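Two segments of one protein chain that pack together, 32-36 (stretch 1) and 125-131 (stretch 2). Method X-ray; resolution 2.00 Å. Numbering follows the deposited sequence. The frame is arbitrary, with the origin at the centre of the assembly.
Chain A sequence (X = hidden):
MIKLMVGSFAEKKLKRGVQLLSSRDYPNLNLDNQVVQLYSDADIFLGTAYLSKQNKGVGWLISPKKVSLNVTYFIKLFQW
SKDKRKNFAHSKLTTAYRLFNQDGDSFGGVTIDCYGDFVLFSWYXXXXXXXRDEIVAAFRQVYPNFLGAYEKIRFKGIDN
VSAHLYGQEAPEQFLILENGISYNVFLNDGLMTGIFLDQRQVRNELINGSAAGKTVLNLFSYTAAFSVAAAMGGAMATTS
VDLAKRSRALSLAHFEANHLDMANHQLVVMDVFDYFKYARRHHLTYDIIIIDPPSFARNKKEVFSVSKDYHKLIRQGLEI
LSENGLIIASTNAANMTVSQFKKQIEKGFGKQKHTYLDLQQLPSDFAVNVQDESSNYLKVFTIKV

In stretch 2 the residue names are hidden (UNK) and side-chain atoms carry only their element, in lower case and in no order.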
# COMPACT_ATOMS: atom_id res chain seq x y z
N ASP A 32 -0.79 22.68 16.34
CA ASP A 32 -1.34 21.44 15.79
C ASP A 32 -2.79 21.62 15.30
O ASP A 32 -3.50 22.51 15.74
CB ASP A 32 -1.27 20.31 16.82
CG ASP A 32 -1.44 18.94 16.17
OD1 ASP A 32 -1.21 18.83 14.95
OD2 ASP A 32 -1.79 17.97 16.89
N ASN A 33 -3.19 20.76 14.36
CA ASN A 33 -4.52 20.77 13.77
C ASN A 33 -5.05 22.14 13.39
O ASN A 33 -6.00 22.65 13.98
CB ASN A 33 -5.52 20.07 14.69
CG ASN A 33 -5.68 18.60 14.35
OD1 ASN A 33 -4.72 17.83 14.40
ND2 ASN A 33 -6.90 18.21 14.00
N GLN A 34 -4.45 22.73 12.37
CA GLN A 34 -4.86 24.04 11.89
C GLN A 34 -4.05 24.38 10.66
O GLN A 34 -2.99 23.78 10.42
CB GLN A 34 -4.64 25.11 12.97
CG GLN A 34 -3.20 25.23 13.45
CD GLN A 34 -3.03 26.24 14.57
OE1 GLN A 34 -3.22 27.45 14.38
NE2 GLN A 34 -2.68 25.76 15.76
N VAL A 35 -4.56 25.31 9.86
CA VAL A 35 -3.86 25.76 8.67
C VAL A 35 -2.86 26.81 9.13
O VAL A 35 -3.16 27.60 10.02
CB VAL A 35 -4.84 26.39 7.66
CG1 VAL A 35 -4.07 26.93 6.46
CG2 VAL A 35 -5.85 25.35 7.20
N VAL A 36 -1.66 26.80 8.56
CA VAL A 36 -0.65 27.77 8.93
C VAL A 36 0.03 28.28 7.67
O VAL A 36 -0.21 27.75 6.58
CB VAL A 36 0.44 27.17 9.87
CG1 VAL A 36 -0.21 26.61 11.13
CG2 VAL A 36 1.22 26.07 9.14
N UNK A 125 -5.25 11.52 9.30
CA UNK A 125 -5.02 12.41 10.43
C UNK A 125 -6.32 13.10 10.85
O UNK A 125 -7.27 13.19 10.07
o UNK A 125 -5.15 15.20 9.10
n UNK A 125 -3.55 14.21 7.85
c UNK A 125 -3.91 13.42 10.12
c UNK A 125 -4.26 14.35 8.98
N UNK A 126 -6.37 13.58 12.09
CA UNK A 126 -7.58 14.23 12.59
C UNK A 126 -7.98 15.49 11.85
O UNK A 126 -9.18 15.81 11.77
c UNK A 126 -7.43 14.53 14.08
o UNK A 126 -6.31 15.35 14.34
N UNK A 127 -7.02 16.23 11.32
CA UNK A 127 -7.37 17.45 10.61
C UNK A 127 -8.22 17.21 9.37
O UNK A 127 -9.29 17.82 9.22
c UNK A 127 -6.14 18.25 10.21
c UNK A 127 -6.29 19.68 8.15
c UNK A 127 -7.37 21.79 9.61
c UNK A 127 -6.47 19.54 9.52
c UNK A 127 -7.01 20.60 10.24
c UNK A 127 -6.65 20.86 7.50
c UNK A 127 -7.19 21.92 8.24
N UNK A 128 -7.76 16.36 8.46
CA UNK A 128 -8.55 16.11 7.26
C UNK A 128 -9.88 15.50 7.65
O UNK A 128 -10.90 15.74 7.00
c UNK A 128 -6.59 15.84 5.72
c UNK A 128 -7.50 13.85 6.94
c UNK A 128 -7.84 15.17 6.27
N UNK A 129 -9.88 14.72 8.72
CA UNK A 129 -11.12 14.10 9.17
C UNK A 129 -12.12 15.18 9.58
O UNK A 129 -13.29 15.09 9.26
o UNK A 129 -15.52 10.31 11.85
c UNK A 129 -10.83 13.16 10.35
c UNK A 129 -12.64 12.58 12.02
c UNK A 129 -13.80 11.89 12.39
c UNK A 129 -12.63 11.44 9.92
c UNK A 129 -14.37 10.98 11.51
c UNK A 129 -12.04 12.37 10.78
c UNK A 129 -13.79 10.75 10.27
N UNK A 130 -11.65 16.21 10.28
CA UNK A 130 -12.57 17.25 10.72
C UNK A 130 -13.14 18.08 9.56
O UNK A 130 -14.25 18.61 9.66
c UNK A 130 -11.90 18.17 11.75
o UNK A 130 -9.63 19.47 13.27
c UNK A 130 -10.78 19.05 11.21
c UNK A 130 -10.20 19.95 12.28
n UNK A 130 -10.34 21.26 12.10
N UNK A 131 -12.41 18.17 8.45
CA UNK A 131 -12.92 18.94 7.31
C UNK A 131 -13.36 18.01 6.19
O UNK A 131 -13.41 18.42 5.03
c UNK A 131 -11.43 20.91 7.77
c UNK A 131 -11.87 19.90 6.72
c UNK A 131 -9.75 19.93 5.32
c UNK A 131 -10.67 19.11 6.19
O HOH W 1 -8.53 23.68 12.96

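Position 125 has four side-chain atoms: two carbons, the second carrying one oxygen and one nitrogen. None of them touches stretch 1. The side-chain oxygen lies 2.9 Å from the backbone N of position 128 and accepts a nearly straight hydrogen bond from it. The short amide, with nitrogen and oxygen on the second carbon, is that of Asn-125. It sits right before the helix, and its OD1 caps the first turn.

Position 126 has one carbon and one oxygen. The oxygen lies 2.9 Å from Asn-33 ND2 and accepts a hydrogen bond from it. This is Ser-126, whose CA-to-CB bond points toward stretch 1.

Position 127 has one carbon followed by a ring of six carbons, with no oxygen on the ring. The ring approaches the backbone of Asn-33 and Gln-34, and one of its carbons lies 3.8 Å from Val-35 CG2. A plain six-carbon ring on one carbon is Phe-127. Its CD1 is 4.0 Å from Gln-34 N, and the atom nearest Val-35 is CZ.

Position 128 has three carbons, forked at the first. Its CA-to-CB bond points away from stretch 1, and it makes no contact there. This is Val-128.

Position 129 has one carbon, a six-carbon ring and an oxygen on the ring. It is out of reach of stretch 1. The ring oxygen makes it Tyr-129.

Position 130 has three carbons in a row, the third carrying one oxygen and one nitrogen. The oxygen is 3.1 Å from Asn-33 ND2 and accepts a hydrogen bond from it. The nitrogen donates to water 1. The amide is one carbon longer than that of Asn-125, so this is Gln-130.

Position 131 has four carbons, forked at the first, with one arm two carbons long. It does not touch stretch 1. This is Ile-131, the first residue to leave helical phi/psi.

The contact is small and centres on Asn-33. Its CA-to-CB bond points sideways, but the amide end comes nearer the helix. There ND2 donates to both Ser-126 OG and Gln-130 OE1, two acceptors one helical turn apart. Asn-33 ND2 is also 3.3 Å from Phe-127 N, but both are donors, so no hydrogen bond forms. Water 1 adds an indirect link: it donates to Asn-33 O at 2.9 Å and accepts from Gln-130 NE2 at 3.1 Å. Phe-127 supplies the apolar part, its ring meeting the backbone at Asn-33 and Gln-34 and the side chain of Val-35.

Stretch 2, residues 125-131: NSFVYQI
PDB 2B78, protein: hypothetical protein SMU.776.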